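PDB 3U07: DUF1254 domain-containing protein from Vibrio parahaemolyticus, which is of unknown function but combines DUF1254 and DUF1214 family regions and, carrying a signal sequence and a disulfide, is probably exported from the cytoplasm. Local coordinates for residues G117-A122 and A293-F298; V271-K276 and F298-Y303. The protein carries 2 engineered substitutions. All coordinates share one frame; numbering follows the deposited sequence.

Overall arrangement
Both contacts are built on helix 295-305, and they share Phe-298, although its ring serves only contact 1. Contact 1 is the more central and is fully buried: the start of the helix meets the turn leading into strand 120-125, an outermost strand of an antiparallel sheet, through two obliquely set aromatic rings, a guanidinium lying over the phenylalanine, and hydrogen bonds to a tyrosine hydroxyl. Contact 2, about 12 Å away between centres, joins the next part of the same helix to the end of helix 253-273 and is only partly buried. There the meeting is van der Waals packing around a glutamate carboxylate and a tyrosine. The two regions touch directly where His-118 packs on Thr-302.

Contact 1 (G117-A122 and A293-F298); sequences GHYTNA and APRDIF
Tyr-119 and Phe-298 set their side chains across each other at about a right angle, with the ring planes inclined by 31°. Phe-298 comes in corner first: its CZ stands 3.5 Å above the Tyr-119 plane over the centre of that ring, and its CE1 lies 3.3 Å from Tyr-119 CE2. CG is anti to the backbone N (chi1 178°), and from there the ring extends to the turn at 117-119. Its rim meets the backbone there, Gly-117 O lying in the ring plane 3.3 Å from Phe-298 CE2.

Arg-295, in the first turn of helix 295-305 and bent at chi2 and chi3, brings its guanidinium to the hydroxyl of Tyr-119. NH1 gives the main hydrogen bond, 2.8 Å to Tyr-119 OH, and NH2 adds a weak one to the same oxygen. Along the NE-NH2 edge it grips Ala-293 O side-on through both nitrogens, folding back on the carbonyl just ahead of the N-cap residue Pro-294, which fixes how the group is turned. One guanidinium face rests on Phe-298, a cation-pi contact, with Phe-298 CG 3.5 Å above the plane and off toward the rim. Leu-290 touches the side chains of both Tyr-119 and Phe-298.

The bonds tie the helix start to the turn before strand 120-125; the buried guanidinium charge is probably stabilised by a carbonyl, a hydroxyl and an aromatic face, and may polarise the phenol.

Contact 2 (V271-K276 and F298-Y303); sequences VELAPK and FAEGTY
OE2 of Glu-300 lies between the side chain of Leu-273 and the backbone of Ala-274, 3.4 Å from Leu-273 CB and 3.3 Å from Ala-274 N, the latter at too poor an angle for a hydrogen bond. OE1 touches Ala-274 CB at 3.4 Å and has no polar partner in the model. A bend at chi2 (-65°) turns CD away from an extended course, and CG stays against Leu-273 CD2. A buried carboxylate beside the closing turn of a helix may be easier to protonate than one in water.

One helical turn on, Tyr-303 flanks the same alanine. Its CG is anti to the backbone N (chi1 -174°), and the ring takes Ala-274 CB obliquely, 3.5 Å from Tyr-303 CE2. Farther out the hydroxyl reaches Val-271, with Tyr-303 OH 3.8 Å from CG2, at the exposed margin of the contact.

The alanine thus sits where helix 253-273 runs into a short 3-10 turn and meets helix 295-305. Leu-270, one turn back, also packs on Ala-299 and Glu-300, while Tyr-38 of helix 26-52 touches Tyr-303 and Thr-302, making this a junction of three helices.

Contact 1 (G117-A122 and A293-F298)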
loop_
_atom_site.group_PDB
_atom_site.type_symbol
_atom_site.label_atom_id
_atom_site.label_comp_id
_atom_site.label_asym_id
_atom_site.label_seq_id
_atom_site.Cartn_x
_atom_site.Cartn_y
_atom_site.Cartn_z
ATOM N N GLY A 117 -10.031 -3.877 6.996
ATOM C CA GLY A 117 -10.177 -5.245 6.531
ATOM C C GLY A 117 -9.158 -5.471 5.425
ATOM O O GLY A 117 -9.142 -6.511 4.762
ATOM N N HIS A 118 -8.312 -4.457 5.251
ATOM C CA HIS A 118 -7.242 -4.391 4.252
ATOM C C HIS A 118 -7.735 -4.276 2.809
ATOM O O HIS A 118 -7.148 -4.848 1.891
ATOM C CB HIS A 118 -6.265 -5.569 4.392
ATOM C CG HIS A 118 -4.905 -5.286 3.819
ATOM N ND1 HIS A 118 -4.484 -5.792 2.608
ATOM C CD2 HIS A 118 -3.887 -4.521 4.281
ATOM C CE1 HIS A 118 -3.264 -5.350 2.350
ATOM N NE2 HIS A 118 -2.880 -4.576 3.348
ATOM N N TYR A 119 -8.825 -3.532 2.627
ATOM C CA TYR A 119 -9.381 -3.275 1.298
ATOM C C TYR A 119 -9.134 -1.817 0.946
ATOM O O TYR A 119 -9.356 -0.930 1.774
ATOM C CB TYR A 119 -10.898 -3.476 1.247
ATOM C CG TYR A 119 -11.366 -4.896 1.315
ATOM C CD1 TYR A 119 -11.830 -5.438 2.509
ATOM C CD2 TYR A 119 -11.361 -5.701 0.179
ATOM C CE1 TYR A 119 -12.280 -6.745 2.574
ATOM C CE2 TYR A 119 -11.810 -7.013 0.231
ATOM C CZ TYR A 119 -12.267 -7.529 1.433
ATOM O OH TYR A 119 -12.706 -8.828 1.500
ATOM N N THR A 120 -8.667 -1.563 -0.270
ATOM C CA THR A 120 -8.478 -0.185 -0.702
ATOM C C THR A 120 -9.910 0.328 -0.947
ATOM O O THR A 120 -10.706 -0.347 -1.604
ATOM C CB THR A 120 -7.658 -0.117 -2.012
ATOM O OG1 THR A 120 -6.262 -0.277 -1.709
ATOM C CG2 THR A 120 -7.880 1.211 -2.720
ATOM N N ASN A 121 -10.262 1.480 -0.381
ATOM C CA ASN A 121 -11.608 2.013 -0.594
ATOM C C ASN A 121 -11.605 3.349 -1.321
ATOM O O ASN A 121 -12.654 3.938 -1.571
ATOM C CB ASN A 121 -12.402 2.113 0.725
ATOM C CG ASN A 121 -11.657 2.852 1.833
ATOM O OD1 ASN A 121 -10.712 3.604 1.593
ATOM N ND2 ASN A 121 -12.114 2.652 3.065
ATOM N N ALA A 122 -10.417 3.826 -1.665
ATOM C CA ALA A 122 -10.297 5.062 -2.420
ATOM C C ALA A 122 -8.894 5.208 -2.986
ATOM O O ALA A 122 -7.900 4.915 -2.316
ATOM C CB ALA A 122 -10.640 6.263 -1.554
ATOM N N ALA A 293 -13.570 -12.817 -3.000
ATOM C CA ALA A 293 -12.441 -13.643 -3.421
ATOM C C ALA A 293 -12.000 -14.550 -2.275
ATOM O O ALA A 293 -12.256 -14.250 -1.107
ATOM C CB ALA A 293 -11.285 -12.760 -3.862
ATOM N N PRO A 294 -11.328 -15.673 -2.597
ATOM C CA PRO A 294 -10.847 -16.631 -1.593
ATOM C C PRO A 294 -10.048 -15.927 -0.495
ATOM O O PRO A 294 -9.188 -15.090 -0.782
ATOM C CB PRO A 294 -9.987 -17.589 -2.416
ATOM C CG PRO A 294 -10.668 -17.586 -3.748
ATOM C CD PRO A 294 -10.940 -16.108 -3.952
ATOM N N ARG A 295 -10.332 -16.276 0.759
ATOM C CA ARG A 295 -9.658 -15.652 1.893
ATOM C C ARG A 295 -8.157 -15.902 2.024
ATOM O O ARG A 295 -7.416 -14.979 2.377
ATOM C CB ARG A 295 -10.342 -16.045 3.209
ATOM C CG ARG A 295 -11.735 -15.448 3.426
ATOM C CD ARG A 295 -11.717 -13.930 3.359
ATOM N NE ARG A 295 -11.841 -13.431 1.993
ATOM C CZ ARG A 295 -11.829 -12.141 1.669
ATOM N NH1 ARG A 295 -11.691 -11.223 2.617
ATOM N NH2 ARG A 295 -11.963 -11.768 0.402
ATOM N N ASP A 296 -7.687 -17.120 1.759
ATOM C CA ASP A 296 -6.250 -17.343 1.899
ATOM C C ASP A 296 -5.463 -16.526 0.883
ATOM O O ASP A 296 -4.396 -16.008 1.199
ATOM C CB ASP A 296 -5.882 -18.840 1.829
ATOM C CG ASP A 296 -6.409 -19.539 0.589
ATOM O OD1 ASP A 296 -7.074 -18.904 -0.252
ATOM O OD2 ASP A 296 -6.148 -20.754 0.462
ATOM N N ILE A 297 -6.002 -16.373 -0.322
ATOM C CA ILE A 297 -5.312 -15.582 -1.335
ATOM C C ILE A 297 -5.390 -14.091 -0.959
ATOM O O ILE A 297 -4.396 -13.370 -1.058
ATOM C CB ILE A 297 -5.913 -15.823 -2.743
ATOM C CG1 ILE A 297 -5.810 -17.314 -3.089
ATOM C CG2 ILE A 297 -5.158 -14.990 -3.788
ATOM C CD1 ILE A 297 -6.447 -17.699 -4.400
ATOM N N PHE A 298 -6.557 -13.629 -0.515
ATOM C CA PHE A 298 -6.706 -12.230 -0.114
ATOM C C PHE A 298 -5.715 -11.940 1.017
ATOM O O PHE A 298 -5.058 -10.893 1.044
ATOM C CB PHE A 298 -8.130 -11.962 0.386
ATOM C CG PHE A 298 -8.352 -10.549 0.858
ATOM C CD1 PHE A 298 -8.552 -9.518 -0.055
ATOM C CD2 PHE A 298 -8.346 -10.246 2.220
ATOM C CE1 PHE A 298 -8.741 -8.206 0.378
ATOM C CE2 PHE A 298 -8.533 -8.932 2.665
ATOM C CZ PHE A 298 -8.731 -7.911 1.738
#

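Contact 2 (V271-K276 and F298-Y303)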
loop_
_atom_site.group_PDB
_atom_site.type_symbol
_atom_site.label_atom_id
_atom_site.label_comp_id
_atom_site.label_asym_id
_atom_site.label_seq_id
_atom_site.Cartn_x
_atom_site.Cartn_y
_atom_site.Cartn_z
ATOM N N VAL A 271 2.037 -19.436 5.090
ATOM C CA VAL A 271 3.459 -19.470 4.790
ATOM C C VAL A 271 3.682 -20.355 3.566
ATOM O O VAL A 271 4.379 -19.969 2.633
ATOM C CB VAL A 271 4.267 -20.020 5.984
ATOM C CG1 VAL A 271 5.735 -20.138 5.613
ATOM C CG2 VAL A 271 4.103 -19.098 7.180
ATOM N N GLU A 272 3.066 -21.530 3.566
ATOM C CA GLU A 272 3.209 -22.470 2.459
ATOM C C GLU A 272 2.628 -21.973 1.138
ATOM O O GLU A 272 3.117 -22.331 0.066
ATOM C CB GLU A 272 2.559 -23.805 2.829
ATOM C CG GLU A 272 2.274 -24.708 1.642
ATOM C CD GLU A 272 1.518 -25.963 2.028
ATOM O OE1 GLU A 272 0.661 -25.889 2.934
ATOM O OE2 GLU A 272 1.769 -27.020 1.411
ATOM N N LEU A 273 1.588 -21.150 1.211
ATOM C CA LEU A 273 0.939 -20.638 0.007
ATOM C C LEU A 273 1.664 -19.451 -0.611
ATOM O O LEU A 273 1.689 -19.288 -1.828
ATOM C CB LEU A 273 -0.503 -20.238 0.329
ATOM C CG LEU A 273 -1.352 -19.683 -0.814
ATOM C CD1 LEU A 273 -1.539 -20.751 -1.886
ATOM C CD2 LEU A 273 -2.699 -19.236 -0.267
ATOM N N ALA A 274 2.266 -18.634 0.243
ATOM C CA ALA A 274 2.964 -17.426 -0.178
ATOM C C ALA A 274 3.778 -17.455 -1.473
ATOM O O ALA A 274 3.425 -16.782 -2.442
ATOM C CB ALA A 274 3.832 -16.917 0.967
ATOM N N PRO A 275 4.867 -18.241 -1.519
ATOM C CA PRO A 275 5.668 -18.271 -2.747
ATOM C C PRO A 275 4.961 -18.632 -4.050
ATOM O O PRO A 275 5.494 -18.378 -5.126
ATOM C CB PRO A 275 6.788 -19.246 -2.401
ATOM C CG PRO A 275 6.110 -20.207 -1.482
ATOM C CD PRO A 275 5.321 -19.281 -0.577
ATOM N N LYS A 276 3.769 -19.207 -3.967
ATOM C CA LYS A 276 3.043 -19.578 -5.173
ATOM C C LYS A 276 2.186 -18.446 -5.745
ATOM O O LYS A 276 1.509 -18.627 -6.755
ATOM C CB LYS A 276 2.152 -20.786 -4.894
ATOM C CG LYS A 276 2.811 -21.861 -4.054
ATOM C CD LYS A 276 1.991 -23.134 -4.073
ATOM C CE LYS A 276 2.483 -24.128 -3.043
ATOM N NZ LYS A 276 1.734 -25.406 -3.159
ATOM N N PHE A 298 -6.557 -13.629 -0.515
ATOM C CA PHE A 298 -6.706 -12.230 -0.114
ATOM C C PHE A 298 -5.715 -11.940 1.017
ATOM O O PHE A 298 -5.058 -10.893 1.044
ATOM C CB PHE A 298 -8.130 -11.962 0.386
ATOM C CG PHE A 298 -8.352 -10.549 0.858
ATOM C CD1 PHE A 298 -8.552 -9.518 -0.055
ATOM C CD2 PHE A 298 -8.346 -10.246 2.220
ATOM C CE1 PHE A 298 -8.741 -8.206 0.378
ATOM C CE2 PHE A 298 -8.533 -8.932 2.665
ATOM C CZ PHE A 298 -8.731 -7.911 1.738
ATOM N N ALA A 299 -5.614 -12.887 1.945
ATOM C CA ALA A 299 -4.714 -12.769 3.088
ATOM C C ALA A 299 -3.247 -12.620 2.674
ATOM O O ALA A 299 -2.468 -11.963 3.370
ATOM C CB ALA A 299 -4.874 -13.989 4.002
ATOM N N GLU A 300 -2.858 -13.230 1.555
ATOM C CA GLU A 300 -1.466 -13.114 1.115
ATOM C C GLU A 300 -1.150 -11.665 0.746
ATOM O O GLU A 300 0.017 -11.262 0.699
ATOM C CB GLU A 300 -1.186 -14.039 -0.082
ATOM C CG GLU A 300 -1.219 -15.551 0.226
ATOM C CD GLU A 300 -0.121 -16.009 1.194
ATOM O OE1 GLU A 300 0.853 -15.261 1.417
ATOM O OE2 GLU A 300 -0.232 -17.136 1.724
ATOM N N GLY A 301 -2.191 -10.880 0.482
ATOM C CA GLY A 301 -1.982 -9.482 0.147
ATOM C C GLY A 301 -1.325 -8.788 1.322
ATOM O O GLY A 301 -0.426 -7.964 1.152
ATOM N N THR A 302 -1.776 -9.133 2.525
ATOM C CA THR A 302 -1.231 -8.560 3.750
ATOM C C THR A 302 0.118 -9.213 4.081
ATOM O O THR A 302 1.068 -8.545 4.504
ATOM C CB THR A 302 -2.195 -8.787 4.949
ATOM O OG1 THR A 302 -3.316 -7.899 4.846
ATOM C CG2 THR A 302 -1.478 -8.544 6.270
ATOM N N TYR A 303 0.187 -10.524 3.888
ATOM C CA TYR A 303 1.399 -11.274 4.178
ATOM C C TYR A 303 2.580 -10.846 3.332
ATOM O O TYR A 303 3.683 -10.643 3.843
ATOM C CB TYR A 303 1.155 -12.769 3.970
ATOM C CG TYR A 303 2.325 -13.629 4.393
ATOM C CD1 TYR A 303 2.606 -13.841 5.740
ATOM C CD2 TYR A 303 3.158 -14.220 3.446
ATOM C CE1 TYR A 303 3.683 -14.624 6.133
ATOM C CE2 TYR A 303 4.243 -15.003 3.831
ATOM C CZ TYR A 303 4.496 -15.202 5.173
ATOM O OH TYR A 303 5.553 -15.984 5.561
#